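Local coordinates for Dna-binding protein RAP1 (Saccharomyces cerevisiae, PDB 4BJT) that binds DNA at repressor/activator sites and, through its C-terminal domain, binds Rif1, probably in shaping telomere function, at residues N54-I57 against Y58-D62; F144-M147 against F148-V152; I161-H164 against D165-E168. One frame throughout, in Å; residues are numbered along the deposited sequence. Where two conformers were deposited one is given.

Contact 1: residues N54-I57 against Y58-D62. With EDO (1,2-ethanediol), chain I.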
loop_
_atom_site.group_PDB
_atom_site.type_symbol
_atom_site.label_atom_id
_atom_site.label_comp_id
_atom_site.label_asym_id
_atom_site.label_seq_id
_atom_site.Cartn_x
_atom_site.Cartn_y
_atom_site.Cartn_z
ATOM N N ASN C 54 -11.221 10.089 -9.550
ATOM C CA ASN C 54 -12.042 10.129 -8.340
ATOM C C ASN C 54 -11.420 9.299 -7.195
ATOM O O ASN C 54 -11.938 9.326 -6.079
ATOM C CB ASN C 54 -13.465 9.732 -8.630
ATOM C CG ASN C 54 -13.647 8.324 -9.061
ATOM O OD1 ASN C 54 -12.711 7.504 -9.027
ATOM N ND2 ASN C 54 -14.848 8.021 -9.539
ATOM N N GLU C 55 -10.303 8.602 -7.442
ATOM C CA GLU C 55 -9.563 7.908 -6.385
ATOM C C GLU C 55 -8.784 8.916 -5.537
ATOM O O GLU C 55 -8.263 8.523 -4.479
ATOM C CB GLU C 55 -8.552 6.915 -6.953
ATOM C CG GLU C 55 -9.169 5.771 -7.724
ATOM C CD GLU C 55 -8.153 4.764 -8.216
ATOM O OE1 GLU C 55 -6.951 4.916 -7.907
ATOM O OE2 GLU C 55 -8.556 3.806 -8.916
ATOM N N ASP C 56 -8.668 10.189 -5.974
ATOM C CA ASP C 56 -7.897 11.168 -5.222
ATOM C C ASP C 56 -8.424 11.377 -3.799
ATOM O O ASP C 56 -7.640 11.734 -2.923
ATOM C CB ASP C 56 -7.742 12.479 -5.986
ATOM C CG ASP C 56 -9.002 13.258 -6.282
ATOM O OD1 ASP C 56 -10.058 12.926 -5.696
ATOM O OD2 ASP C 56 -8.920 14.262 -7.048
ATOM N N ILE C 57 -9.693 11.035 -3.535
ATOM C CA ILE C 57 -10.247 11.139 -2.190
ATOM C C ILE C 57 -9.526 10.209 -1.208
ATOM O O ILE C 57 -9.541 10.475 -0.000
ATOM C CB ILE C 57 -11.773 10.914 -2.137
ATOM C CG1 ILE C 57 -12.170 9.462 -2.483
ATOM C CG2 ILE C 57 -12.496 11.944 -3.024
ATOM C CD1 ILE C 57 -13.612 9.143 -2.246
ATOM N N TYR C 58 -8.938 9.125 -1.703
ATOM C CA TYR C 58 -8.198 8.189 -0.844
ATOM C C TYR C 58 -6.776 8.683 -0.546
ATOM O O TYR C 58 -6.139 8.205 0.395
ATOM C CB TYR C 58 -8.159 6.799 -1.481
ATOM C CG TYR C 58 -9.545 6.211 -1.617
ATOM C CD1 TYR C 58 -10.162 5.579 -0.545
ATOM C CD2 TYR C 58 -10.259 6.332 -2.797
ATOM C CE1 TYR C 58 -11.451 5.067 -0.656
ATOM C CE2 TYR C 58 -11.550 5.830 -2.918
ATOM C CZ TYR C 58 -12.136 5.179 -1.851
ATOM O OH TYR C 58 -13.440 4.736 -1.918
ATOM N N ASP C 59 -6.255 9.579 -1.383
ATOM C CA ASP C 59 -4.918 10.154 -1.230
ATOM C C ASP C 59 -4.892 11.478 -0.474
ATOM O O ASP C 59 -3.841 11.850 0.057
ATOM C CB ASP C 59 -4.333 10.451 -2.626
ATOM C CG ASP C 59 -4.079 9.227 -3.465
ATOM O OD1 ASP C 59 -3.720 8.176 -2.883
ATOM O OD2 ASP C 59 -4.336 9.280 -4.699
ATOM N N ASN C 60 -5.999 12.217 -0.480
ATOM C CA ASN C 60 -6.078 13.572 0.084
ATOM C C ASN C 60 -6.637 13.650 1.491
ATOM O O ASN C 60 -6.972 14.752 1.945
ATOM C CB ASN C 60 -6.942 14.441 -0.844
ATOM C CG ASN C 60 -6.453 14.551 -2.224
ATOM O OD1 ASN C 60 -5.269 14.375 -2.480
ATOM N ND2 ASN C 60 -7.312 15.045 -3.093
ATOM N N ILE C 61 -6.705 12.527 2.204
ATOM C CA ILE C 61 -7.161 12.493 3.597
ATOM C C ILE C 61 -6.230 13.458 4.355
ATOM O O ILE C 61 -5.017 13.382 4.191
ATOM C CB ILE C 61 -7.045 11.057 4.163
ATOM C CG1 ILE C 61 -8.117 10.163 3.541
ATOM C CG2 ILE C 61 -7.151 11.057 5.713
ATOM C CD1 ILE C 61 -7.866 8.692 3.711
ATOM N N ASP C 62 -6.794 14.354 5.162
ATOM C CA ASP C 62 -6.015 15.371 5.888
ATOM C C ASP C 62 -5.226 14.684 7.005
ATOM O O ASP C 62 -5.813 14.126 7.926
ATOM C CB ASP C 62 -6.945 16.432 6.460
ATOM C CG ASP C 62 -6.258 17.555 7.213
ATOM O OD1 ASP C 62 -5.047 17.452 7.454
ATOM O OD2 ASP C 62 -6.932 18.569 7.519
HETATM C C1 EDO I . -12.518 8.282 1.258
HETATM O O1 EDO I . -11.363 8.145 2.096
HETATM C C2 EDO I . -13.342 9.487 1.753
HETATM O O2 EDO I . -12.622 10.678 1.512
HETATM O O HOH W 1 -6.603 15.806 -6.067
#
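Asp56 O takes two backbone N-H groups at once, from Asp59 N and from Asn60 N, each at 3.0 Å. The two donors come from different directions. Asn60 N lies nearly along the C=O axis, with a C=O...N angle of 169°. Asp59 N sits well above the carbonyl plane. Neither bond is straight at its hydrogen. Just before this fork, Tyr58 N donates to Glu55 O at 2.9 Å. Bonds three residues apart, joined by one that spans four, make a single, weakly bonded helical turn, about 56-59, at the surface of the Rap1 C-terminal domain. Beyond it the chain runs on through Ile61 and Asp62 as loop.

The side chains of Ile57 and Tyr58 lie alongside each other and point the same way. CG1 of Ile57 is held between the backbone N and the carbonyl carbon (chi1 67°), which brings it over one face of the Tyr58 ring. This is a CH-pi contact, with Ile57 CG1 4.1 Å from the ring centroid of Tyr58. An ethanediol molecule, probably from the crystallisation liquor, has its C1 over a face of the same ring. The ring edge near CD2 of Tyr58 comes 3.4 Å from Glu55 O. Val158, Pro159 and Arg142 also touch Tyr58. A serine here would remove the ring and is likely to leave Ile57 CG1 without its CH-pi partner and a gap beside Pro159.

On another side of the turn, a water joins Asp56 OD2 to Asn60 ND2, donating to the carboxylate and accepting from the amide. The acids Glu55 and Asp59 have partners beyond the turn. Glu55 forms salt bridges with Arg189 and Arg142, and Asp59 OD1 forms one with Arg142 NE.

Contact 2: residues F144-M147 against F148-V152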
loop_
_atom_site.group_PDB
_atom_site.type_symbol
_atom_site.label_atom_id
_atom_site.label_comp_id
_atom_site.label_asym_id
_atom_site.label_seq_id
_atom_site.Cartn_x
_atom_site.Cartn_y
_atom_site.Cartn_z
ATOM N N PHE C 144 -1.181 3.856 4.003
ATOM C CA PHE C 144 -1.058 4.337 5.401
ATOM C C PHE C 144 -2.151 5.307 5.798
ATOM O O PHE C 144 -2.679 5.194 6.901
ATOM C CB PHE C 144 0.325 4.942 5.651
ATOM C CG PHE C 144 1.398 3.893 5.689
ATOM C CD1 PHE C 144 1.493 3.025 6.752
ATOM C CD2 PHE C 144 2.271 3.734 4.636
ATOM C CE1 PHE C 144 2.461 2.023 6.771
ATOM C CE2 PHE C 144 3.222 2.709 4.649
ATOM C CZ PHE C 144 3.309 1.870 5.719
ATOM N N LEU C 145 -2.528 6.262 4.928
ATOM C CA LEU C 145 -3.581 7.195 5.321
ATOM C C LEU C 145 -4.859 6.470 5.649
ATOM O O LEU C 145 -5.536 6.820 6.609
ATOM C CB LEU C 145 -3.866 8.210 4.222
ATOM C CG LEU C 145 -2.780 9.254 3.980
ATOM C CD1 LEU C 145 -2.971 9.931 2.607
ATOM C CD2 LEU C 145 -2.754 10.290 5.107
ATOM N N ASN C 146 -5.236 5.480 4.813
ATOM C CA ASN C 146 -6.490 4.760 5.020
ATOM C C ASN C 146 -6.394 3.786 6.187
ATOM O O ASN C 146 -7.327 3.681 6.970
ATOM C CB ASN C 146 -6.960 4.111 3.722
ATOM C CG ASN C 146 -7.482 5.169 2.780
ATOM O OD1 ASN C 146 -8.656 5.510 2.810
ATOM N ND2 ASN C 146 -6.625 5.725 1.981
ATOM N N MET C 147 -5.260 3.117 6.355
ATOM C CA MET C 147 -5.017 2.256 7.506
ATOM C C MET C 147 -5.189 3.053 8.790
ATOM O O MET C 147 -5.879 2.635 9.718
ATOM C CB MET C 147 -3.587 1.694 7.423
ATOM C CG MET C 147 -3.171 0.874 8.660
ATOM S SD MET C 147 -1.384 0.640 8.571
ATOM C CE MET C 147 -1.003 -0.243 10.132
ATOM N N PHE C 148 -4.545 4.201 8.847
ATOM C CA PHE C 148 -4.588 5.027 10.044
ATOM C C PHE C 148 -5.949 5.650 10.300
ATOM O O PHE C 148 -6.394 5.662 11.454
ATOM C CB PHE C 148 -3.545 6.134 9.971
ATOM C CG PHE C 148 -2.085 5.754 9.847
ATOM C CD1 PHE C 148 -1.630 4.517 10.279
ATOM C CD2 PHE C 148 -1.134 6.717 9.550
ATOM C CE1 PHE C 148 -0.268 4.214 10.258
ATOM C CE2 PHE C 148 0.213 6.410 9.539
ATOM C CZ PHE C 148 0.638 5.178 9.951
ATOM N N LYS C 149 -6.609 6.176 9.254
ATOM C CA LYS C 149 -7.923 6.790 9.444
ATOM C C LYS C 149 -8.950 5.741 9.870
ATOM O O LYS C 149 -9.736 6.004 10.787
ATOM C CB LYS C 149 -8.383 7.513 8.163
ATOM C CG LYS C 149 -9.627 8.390 8.348
ATOM C CD LYS C 149 -10.132 8.968 7.024
ATOM C CE LYS C 149 -11.469 9.652 7.169
ATOM N NZ LYS C 149 -11.856 10.370 5.928
ATOM N N ASP C 150 -8.956 4.574 9.217
ATOM C CA ASP C 150 -9.938 3.517 9.470
ATOM C C ASP C 150 -9.608 2.652 10.680
ATOM O O ASP C 150 -10.464 1.865 11.089
ATOM C CB ASP C 150 -10.070 2.595 8.243
ATOM C CG ASP C 150 -10.465 3.220 6.907
ATOM O OD1 ASP C 150 -11.083 4.306 6.915
ATOM O OD2 ASP C 150 -10.189 2.589 5.855
ATOM N N ASN C 151 -8.373 2.712 11.189
ATOM C CA ASN C 151 -7.953 1.853 12.302
ATOM C C ASN C 151 -8.114 0.370 11.931
ATOM O O ASN C 151 -8.635 -0.425 12.712
ATOM C CB ASN C 151 -8.766 2.216 13.569
ATOM C CG ASN C 151 -8.312 1.522 14.809
ATOM O OD1 ASN C 151 -7.175 1.091 14.897
ATOM N ND2 ASN C 151 -9.233 1.291 15.745
ATOM N N VAL C 152 -7.715 0.010 10.697
ATOM C CA VAL C 152 -7.850 -1.347 10.173
ATOM C C VAL C 152 -6.656 -1.610 9.279
ATOM O O VAL C 152 -6.251 -0.723 8.527
ATOM C CB VAL C 152 -9.187 -1.519 9.410
ATOM C CG1 VAL C 152 -9.199 -0.655 8.160
ATOM C CG2 VAL C 152 -9.431 -2.984 9.053
HETATM O O HOH W 2 -10.835 4.495 3.910
#
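The Phe144 and Phe148 rings meet obliquely, one helical turn apart. Their planes are 50° apart, and the closest atoms are Phe144 CD1 and Phe148 CZ at 3.9 Å. Phe148 has CG anti to its carbonyl carbon (chi1 -60°), which turns the ring back along the helix. One face of it therefore lies against Phe144 O, which is 3.1 Å from Phe148 CG. Met147 adds a Met-aromatic contact: its SD stands obliquely to the Phe148 ring, 5.0 Å from the centroid.

Backbone bonds set these side chains in place. Phe148 N, Lys149 N and Asp150 N donate to Phe144 O, Leu145 O and Asn146 O in regular alpha-helical steps. The helix ends where Asn151 takes a positive phi of 58°. There Met147 O receives two weak bonds, from Asn151 N and Val152 N. Val152 O turns back to Met147 CA, 3.4 Å away, in a CA-H...O contact.

On the polar side a water lies between Asn146 OD1 and Asp150 OD2 and can donate to either; with other acceptors near, its protons are probably shared. Asn146 ND2 bonds to Arg142 O and to Tyr58 O, linking this side to 54-62.

Phe144 packs edge-to-face with Phe91 and also touches Phe125 and Ile129. The C-terminal end of helix 140-150 in the Rap1 C-terminal domain is thus packed against helices 88-99 and 123-132.

Contact 3: residues I161-H164 against D165-E168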
loop_
_atom_site.group_PDB
_atom_site.type_symbol
_atom_site.label_atom_id
_atom_site.label_comp_id
_atom_site.label_asym_id
_atom_site.label_seq_id
_atom_site.Cartn_x
_atom_site.Cartn_y
_atom_site.Cartn_z
ATOM N N ILE C 161 -5.550 -1.371 -3.336
ATOM C CA ILE C 161 -5.102 -2.188 -2.213
ATOM C C ILE C 161 -5.836 -3.495 -2.274
ATOM O O ILE C 161 -7.028 -3.563 -1.986
ATOM C CB ILE C 161 -5.356 -1.433 -0.869
ATOM C CG1 ILE C 161 -4.677 -0.051 -0.908
ATOM C CG2 ILE C 161 -4.906 -2.295 0.327
ATOM C CD1 ILE C 161 -4.741 0.736 0.361
ATOM N N TRP C 162 -5.131 -4.545 -2.722
ATOM C CA TRP C 162 -5.734 -5.851 -2.892
ATOM C C TRP C 162 -5.818 -6.607 -1.579
ATOM O O TRP C 162 -4.798 -6.935 -0.986
ATOM C CB TRP C 162 -4.938 -6.675 -3.916
ATOM C CG TRP C 162 -5.096 -6.170 -5.306
ATOM C CD1 TRP C 162 -4.396 -5.172 -5.911
ATOM C CD2 TRP C 162 -6.014 -6.667 -6.284
ATOM N NE1 TRP C 162 -4.849 -4.990 -7.195
ATOM C CE2 TRP C 162 -5.849 -5.893 -7.451
ATOM C CE3 TRP C 162 -6.947 -7.704 -6.289
ATOM C CZ2 TRP C 162 -6.597 -6.117 -8.610
ATOM C CZ3 TRP C 162 -7.654 -7.947 -7.443
ATOM C CH2 TRP C 162 -7.520 -7.121 -8.568
ATOM N N THR C 163 -7.018 -6.960 -1.170
ATOM C CA THR C 163 -7.219 -7.769 0.023
ATOM C C THR C 163 -7.271 -9.261 -0.339
ATOM O O THR C 163 -7.401 -9.646 -1.507
ATOM C CB THR C 163 -8.515 -7.369 0.699
ATOM O OG1 THR C 163 -9.578 -7.657 -0.205
ATOM C CG2 THR C 163 -8.533 -5.903 1.091
ATOM N N HIS C 164 -7.262 -10.105 0.697
ATOM C CA HIS C 164 -7.409 -11.547 0.496
ATOM C C HIS C 164 -8.716 -11.852 -0.227
ATOM O O HIS C 164 -8.727 -12.624 -1.185
ATOM C CB HIS C 164 -7.356 -12.272 1.847
ATOM C CG HIS C 164 -7.641 -13.739 1.736
ATOM N ND1 HIS C 164 -6.669 -14.634 1.316
ATOM C CD2 HIS C 164 -8.798 -14.411 1.939
ATOM C CE1 HIS C 164 -7.259 -15.825 1.296
ATOM N NE2 HIS C 164 -8.537 -15.740 1.673
ATOM N N ASP C 165 -9.819 -11.203 0.192
ATOM C CA ASP C 165 -11.117 -11.388 -0.453
ATOM C C ASP C 165 -11.092 -10.989 -1.925
ATOM O O ASP C 165 -11.720 -11.638 -2.747
ATOM C CB ASP C 165 -12.207 -10.594 0.290
ATOM C CG ASP C 165 -12.599 -11.184 1.638
ATOM O OD1 ASP C 165 -12.182 -12.339 1.932
ATOM O OD2 ASP C 165 -13.359 -10.514 2.381
ATOM N N ASP C 166 -10.383 -9.904 -2.253
ATOM C CA ASP C 166 -10.269 -9.460 -3.637
ATOM C C ASP C 166 -9.551 -10.517 -4.471
ATOM O O ASP C 166 -9.966 -10.791 -5.590
ATOM C CB ASP C 166 -9.482 -8.144 -3.751
ATOM C CG ASP C 166 -10.155 -6.920 -3.196
ATOM O OD1 ASP C 166 -11.381 -6.946 -3.026
ATOM O OD2 ASP C 166 -9.446 -5.886 -2.981
ATOM N N ASP C 167 -8.454 -11.077 -3.941
ATOM C CA ASP C 167 -7.704 -12.108 -4.671
ATOM C C ASP C 167 -8.543 -13.375 -4.872
ATOM O O ASP C 167 -8.478 -13.975 -5.935
ATOM C CB ASP C 167 -6.373 -12.408 -3.989
ATOM C CG ASP C 167 -5.335 -11.313 -4.157
ATOM O OD1 ASP C 167 -5.425 -10.553 -5.147
ATOM O OD2 ASP C 167 -4.383 -11.248 -3.315
ATOM N N GLU C 168 -9.391 -13.715 -3.907
ATOM C CA GLU C 168 -10.300 -14.850 -4.050
ATOM C C GLU C 168 -11.368 -14.555 -5.117
ATOM O O GLU C 168 -11.661 -15.426 -5.949
ATOM C CB GLU C 168 -10.925 -15.205 -2.691
ATOM C CG GLU C 168 -9.919 -15.785 -1.713
ATOM C CD GLU C 168 -9.281 -17.108 -2.112
ATOM O OE1 GLU C 168 -9.916 -17.885 -2.863
ATOM O OE2 GLU C 168 -8.136 -17.365 -1.676
HETATM O O HOH W 3 -3.910 -9.680 -0.829
#
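The backbone passes from the extended chain of Ile161-Thr163 into helix 164-171, with Asp167 N bonded to Thr163 O and Glu168 N to His164 O. Thr163 is the N-cap, and with Asp166 it forms a capping box. Asp166 N donates to Thr163 OG1 at 3.1 Å. In return, Thr163 N donates to Asp166 OD2 at 3.2 Å in a nearly straight bond of 174°, meeting the carboxylate oxygen from above its plane. OG1 of Thr163 lies between the backbone N and the carbonyl carbon (chi1 63°), which turns it toward the first turn of the helix.

Asp166 OD2 is gripped from outside as well, by Lys184 in a salt bridge and by His185 NE2 in a hydrogen bond. Lys184 and the helix N terminus would probably help to keep this buried carboxylate charged.

Trp162 precedes the cap, and the six-membered side of its indole reaches the helix. Its CE3 lies 3.6 Å from Asp166 CB and 3.4 Å from Asp167 OD1. His185 stacks on Trp162, and Arg193 makes both a cation-pi contact with the indole and a salt bridge with Asp167 OD1. A water donates to Trp162 O and to Asp167 OD2.

At the exposed side, Glu168 bends at chi2 and lays its CG over a face of the His164 ring, 4.0 Å from the centroid.

In the fold
From the N terminus, the three contacts follow in series, and none nests in or crosses another. Each is local: contact 1 forms a short turn within 54-62, contact 2 finishes helix 140-150, and contact 3 starts helix 164-171. Contacts 1 and 2 touch, although far apart in the chain. Ile61 packs on Asn146 and Lys149, and Asp59 O rests against Leu145 CD1, so 54-62 packs against helix 140-150. The loop after that helix leads to contact 3, whose centre is about 17 Å from that of contact 2. Contact 3 faces helices 175-185 and 187-198. Helix 187-198 is tied to contact 1 as well as to contact 3.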